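Local coordinates for chaperonin-like RBCX protein 1, chloroplastic (Arabidopsis thaliana, PDB 4GR2) that acts as a homodimeric chaperone in the assembly of Rubisco in the chloroplast, at residues R47-T52 with A63-R68; Y43-E48 with S69-N74. The protein carries 2 engineered substitutions. One frame throughout, in Å; residues are numbered along the deposited sequence.

Interaction 1. Residues R47-T52 with A63-R68; sequences REFLDT and ATLMRR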
# COMPACT_ATOMS: atom_id res chain seq x y z
N ARG B 47 6.59 -12.58 -21.17
CA ARG B 47 7.18 -13.41 -20.14
C ARG B 47 8.71 -13.26 -20.10
O ARG B 47 9.33 -13.28 -19.02
CB ARG B 47 6.78 -14.88 -20.34
CG ARG B 47 7.64 -15.89 -19.59
CD ARG B 47 6.86 -17.16 -19.24
NE ARG B 47 5.92 -16.93 -18.15
CZ ARG B 47 6.26 -16.93 -16.86
NH1 ARG B 47 7.52 -17.15 -16.50
NH2 ARG B 47 5.34 -16.72 -15.93
N GLU B 48 9.32 -13.09 -21.27
CA GLU B 48 10.76 -12.88 -21.34
C GLU B 48 11.15 -11.50 -20.78
O GLU B 48 12.16 -11.37 -20.08
CB GLU B 48 11.27 -13.08 -22.77
CG GLU B 48 12.78 -13.28 -22.87
CD GLU B 48 13.16 -14.48 -23.74
OE1 GLU B 48 12.79 -14.50 -24.94
OE2 GLU B 48 13.83 -15.40 -23.22
N PHE B 49 10.34 -10.48 -21.06
CA PHE B 49 10.60 -9.11 -20.60
C PHE B 49 10.50 -8.99 -19.08
O PHE B 49 11.30 -8.29 -18.44
CB PHE B 49 9.63 -8.13 -21.27
CG PHE B 49 9.95 -6.68 -21.01
CD1 PHE B 49 10.88 -6.01 -21.79
CD2 PHE B 49 9.34 -6.00 -19.98
CE1 PHE B 49 11.18 -4.69 -21.55
CE2 PHE B 49 9.62 -4.68 -19.74
CZ PHE B 49 10.55 -4.03 -20.52
N LEU B 50 9.52 -9.68 -18.51
CA LEU B 50 9.27 -9.64 -17.07
C LEU B 50 10.45 -10.17 -16.24
O LEU B 50 10.70 -9.68 -15.14
CB LEU B 50 7.99 -10.43 -16.75
CG LEU B 50 6.69 -9.61 -16.69
CD1 LEU B 50 5.48 -10.53 -16.78
CD2 LEU B 50 6.61 -8.74 -15.42
N ASP B 51 11.15 -11.17 -16.78
CA ASP B 51 12.35 -11.74 -16.16
C ASP B 51 13.36 -10.70 -15.72
O ASP B 51 13.79 -10.66 -14.57
CB ASP B 51 13.07 -12.66 -17.15
CG ASP B 51 12.59 -14.08 -17.07
OD1 ASP B 51 11.42 -14.29 -16.69
OD2 ASP B 51 13.40 -14.98 -17.39
N THR B 52 13.74 -9.84 -16.66
CA THR B 52 14.80 -8.88 -16.45
C THR B 52 14.28 -7.49 -16.16
O THR B 52 15.05 -6.53 -16.07
CB THR B 52 15.70 -8.82 -17.67
OG1 THR B 52 14.89 -8.46 -18.81
CG2 THR B 52 16.34 -10.18 -17.92
N ALA B 63 7.86 2.65 -19.16
CA ALA B 63 8.71 3.49 -20.00
C ALA B 63 9.76 2.64 -20.71
O ALA B 63 10.09 2.85 -21.88
CB ALA B 63 9.37 4.56 -19.17
N THR B 64 10.28 1.66 -19.98
CA THR B 64 11.27 0.74 -20.52
C THR B 64 10.64 -0.20 -21.53
O THR B 64 11.23 -0.51 -22.58
CB THR B 64 11.91 -0.07 -19.39
OG1 THR B 64 12.63 0.82 -18.53
CG2 THR B 64 12.88 -1.12 -19.94
N LEU B 65 9.43 -0.65 -21.22
CA LEU B 65 8.72 -1.57 -22.10
C LEU B 65 8.38 -0.93 -23.45
O LEU B 65 8.40 -1.58 -24.48
CB LEU B 65 7.44 -2.05 -21.44
CG LEU B 65 6.62 -3.06 -22.25
CD1 LEU B 65 7.39 -4.37 -22.46
CD2 LEU B 65 5.25 -3.29 -21.60
N MET B 66 8.05 0.35 -23.46
CA MET B 66 7.65 0.89 -24.75
C MET B 66 8.81 1.36 -25.60
O MET B 66 8.63 1.69 -26.78
CB MET B 66 6.57 1.94 -24.60
CG MET B 66 6.93 3.07 -23.73
SD MET B 66 5.39 3.60 -22.98
CE MET B 66 5.73 5.33 -22.77
N ARG B 67 10.00 1.38 -25.02
CA ARG B 67 11.21 1.71 -25.74
C ARG B 67 11.88 0.42 -26.21
O ARG B 67 12.86 0.46 -26.95
CB ARG B 67 12.15 2.53 -24.87
CG ARG B 67 11.76 3.99 -24.79
CD ARG B 67 12.39 4.68 -23.59
NE ARG B 67 11.99 6.08 -23.50
CZ ARG B 67 10.78 6.51 -23.14
NH1 ARG B 67 9.81 5.65 -22.84
NH2 ARG B 67 10.54 7.81 -23.08
N ARG B 68 11.34 -0.72 -25.80
CA ARG B 68 11.93 -2.01 -26.13
C ARG B 68 11.79 -2.35 -27.61
O ARG B 68 12.73 -2.82 -28.24
CB ARG B 68 11.33 -3.11 -25.25
CG ARG B 68 11.69 -4.51 -25.64
CD ARG B 68 13.20 -4.79 -25.65
NE ARG B 68 13.41 -6.21 -25.95
CZ ARG B 68 13.40 -6.72 -27.18
NH1 ARG B 68 13.25 -5.93 -28.24
NH2 ARG B 68 13.57 -8.02 -27.35
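F49 of helix 40-52 reaches across to T64, L65 and R68 of helix 58-68. Both helices belong to the all-helical RbcX fold. The two short segments run at 133° to each other, with their axes 11.7 Å apart at closest approach. F49 supplies all of the first segment's side of the contact. Its side chain leaves the helix toward the other one, and with CG anti to the backbone N (chi1 -172°) the ring ends against L65.

T64 comes first along the second segment. Its methyl CG2 sits at the edge of the ring, 3.8 Å from F49 CZ. Its hydroxyl OG1 is hydrogen-bonded to K60 O, one turn back in the same helix.

L65 follows and gives the largest share from this segment. Its CD1 lies over the centre of one ring face, a CH-pi contact of 3.5 Å to the centroid of F49. The tip of the ring also meets backbone, with F49 CZ 3.4 Å from L65 CA. The F61 ring meets F49 as well, and L65 packs on H72 and I79 of helix 70-90. With an alanine at F49, L65 CD1 would probably lose the ring face it rests on, and a gap is likely to open between the two helices.

R68 closes the segment. It touches the ring with the aliphatic base of its side chain, R68 CB lying 4.0 Å from F49 CE1.

Interaction 2. Residues Y43-E48 with S69-N74; sequences YMELRE and SSRHMN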
# COMPACT_ATOMS: atom_id res chain seq x y z
N TYR B 43 2.76 -13.58 -25.67
CA TYR B 43 2.78 -13.97 -24.26
C TYR B 43 4.20 -14.38 -23.84
O TYR B 43 4.64 -14.03 -22.75
CB TYR B 43 1.79 -15.10 -23.94
CG TYR B 43 2.07 -15.75 -22.60
CD1 TYR B 43 1.64 -15.16 -21.41
CD2 TYR B 43 2.79 -16.93 -22.51
CE1 TYR B 43 1.91 -15.74 -20.19
CE2 TYR B 43 3.07 -17.52 -21.29
CZ TYR B 43 2.63 -16.92 -20.14
OH TYR B 43 2.90 -17.51 -18.93
N MET B 44 4.89 -15.11 -24.71
CA MET B 44 6.26 -15.54 -24.44
C MET B 44 7.17 -14.32 -24.32
O MET B 44 7.97 -14.22 -23.38
N GLU B 45 7.05 -13.40 -25.27
CA GLU B 45 7.85 -12.18 -25.24
C GLU B 45 7.61 -11.35 -23.98
O GLU B 45 8.57 -10.83 -23.40
CB GLU B 45 7.59 -11.32 -26.49
CG GLU B 45 8.34 -11.80 -27.73
CD GLU B 45 8.31 -10.77 -28.84
OE1 GLU B 45 7.40 -9.91 -28.84
OE2 GLU B 45 9.20 -10.82 -29.72
N LEU B 46 6.35 -11.23 -23.57
CA LEU B 46 6.02 -10.53 -22.32
C LEU B 46 6.65 -11.26 -21.14
O LEU B 46 7.20 -10.63 -20.25
CB LEU B 46 4.51 -10.40 -22.13
CG LEU B 46 4.06 -9.76 -20.80
CD1 LEU B 46 4.54 -8.32 -20.69
CD2 LEU B 46 2.55 -9.86 -20.60
N ARG B 47 6.59 -12.58 -21.17
CA ARG B 47 7.18 -13.41 -20.14
C ARG B 47 8.71 -13.26 -20.10
O ARG B 47 9.33 -13.28 -19.02
CB ARG B 47 6.78 -14.88 -20.34
CG ARG B 47 7.64 -15.89 -19.59
CD ARG B 47 6.86 -17.16 -19.24
NE ARG B 47 5.92 -16.93 -18.15
CZ ARG B 47 6.26 -16.93 -16.86
NH1 ARG B 47 7.52 -17.15 -16.50
NH2 ARG B 47 5.34 -16.72 -15.93
N GLU B 48 9.32 -13.09 -21.27
CA GLU B 48 10.76 -12.88 -21.34
C GLU B 48 11.15 -11.50 -20.78
O GLU B 48 12.16 -11.37 -20.08
CB GLU B 48 11.27 -13.08 -22.77
CG GLU B 48 12.78 -13.28 -22.87
CD GLU B 48 13.16 -14.48 -23.74
OE1 GLU B 48 12.79 -14.50 -24.94
OE2 GLU B 48 13.83 -15.40 -23.22
N SER B 69 10.61 -2.11 -28.17
CA SER B 69 10.37 -2.29 -29.60
C SER B 69 9.03 -1.65 -29.90
O SER B 69 8.30 -1.28 -28.98
CB SER B 69 10.40 -3.77 -30.00
OG SER B 69 9.14 -4.40 -29.91
N SER B 70 8.71 -1.51 -31.18
CA SER B 70 7.42 -0.96 -31.57
C SER B 70 6.27 -1.85 -31.06
O SER B 70 5.25 -1.34 -30.56
CB SER B 70 7.36 -0.77 -33.09
OG SER B 70 7.67 -1.99 -33.75
N ARG B 71 6.43 -3.17 -31.15
CA ARG B 71 5.36 -4.04 -30.67
C ARG B 71 5.29 -4.11 -29.13
O ARG B 71 4.22 -4.27 -28.56
CB ARG B 71 5.45 -5.44 -31.30
CG ARG B 71 6.46 -6.35 -30.68
CD ARG B 71 6.98 -7.35 -31.73
NE ARG B 71 8.12 -8.10 -31.18
CZ ARG B 71 9.39 -7.70 -31.28
NH1 ARG B 71 9.68 -6.59 -31.93
NH2 ARG B 71 10.35 -8.43 -30.74
N HIS B 72 6.42 -3.95 -28.46
CA HIS B 72 6.41 -3.83 -27.01
C HIS B 72 5.71 -2.52 -26.63
O HIS B 72 5.00 -2.45 -25.63
CB HIS B 72 7.83 -3.84 -26.47
CG HIS B 72 8.48 -5.19 -26.51
ND1 HIS B 72 9.21 -5.64 -27.60
CD2 HIS B 72 8.51 -6.19 -25.60
CE1 HIS B 72 9.65 -6.86 -27.36
NE2 HIS B 72 9.25 -7.22 -26.15
N MET B 73 5.91 -1.49 -27.46
CA MET B 73 5.27 -0.20 -27.23
C MET B 73 3.77 -0.36 -27.30
O MET B 73 3.03 0.22 -26.49
CB MET B 73 5.76 0.83 -28.24
CG MET B 73 5.32 2.25 -27.92
SD MET B 73 3.73 2.57 -28.67
CE MET B 73 3.60 4.35 -28.46
N ASN B 74 3.31 -1.16 -28.25
CA ASN B 74 1.88 -1.46 -28.33
C ASN B 74 1.39 -2.25 -27.11
O ASN B 74 0.23 -2.13 -26.71
CB ASN B 74 1.54 -2.18 -29.64
CG ASN B 74 1.66 -1.26 -30.89
OD1 ASN B 74 1.27 -0.09 -30.86
ND2 ASN B 74 2.20 -1.82 -31.97
O HOH W 1 10.56 -9.58 -24.76
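E45 and R71 meet with their side chains at about a right angle. The carboxylate approaches the guanidinium at its edge. The two planes are turned 43° apart, so the groups are not coplanar. R71 grips E45 side-on with two nitrogens, one to each oxygen. R71 NH2 gives the straighter bond to E45 OE2, at 2.8 Å and 161°. This oxygen lies close to the guanidinium plane but is met on its syn side, out of the carboxylate plane. R71 NE donates to E45 OE1 at 3.0 Å, using the syn lone pair of that oxygen. A weak third bond runs from R71 NE to E45 OE2. Together they form a salt bridge that probably limits the rotation of both groups.

R71 CG lies between the backbone N and the carbonyl carbon (chi1 80°). From there the extended chain brings NE and NH2 alongside the carboxylate, which the extended E45 chain holds out to meet them.

H72 lies beside this pair. Its CE1 is 3.8 Å above one face of the R71 guanidinium, offset toward the rim. E45 OE1 comes within 4.1 Å of the same H72 CE1. Both ring nitrogens have partners. H72 ND1 is 2.6 Å from S69 OG, a hydrogen bond at the ring edge and in its plane. H72 NE2 binds a water that donates to E45 O, a bridge to the backbone of helix 40-52. These bonds probably fix the turn of the imidazole.

S69 OG accepts from H72 N at 3.1 Å. This is a serine N-cap at the start of helix 70-90, with an interhelical salt bridge to helix 40-52 formed in the first turn of the capped helix.

Overall arrangement
After helix 11-35, helix 40-52 serves both contacts, which share R47 and E48. The chain then passes through helix 58-68, whose last residues return to 47-52. Interaction 1 thus closes the shorter loop. Helix 70-90 begins directly afterwards, and its first turn meets 43-48. Interaction 2 closes a longer loop that encloses the first. The two centres lie 7 Å apart, and the second segments pack on each other, L65 O against H72 CB and M66 O against M73 CB. Three consecutive helices are tied together, with both contacts on the same side of the chain's centre. M66 and M73 also pack on L111 and Y115 of the second subunit, respectively.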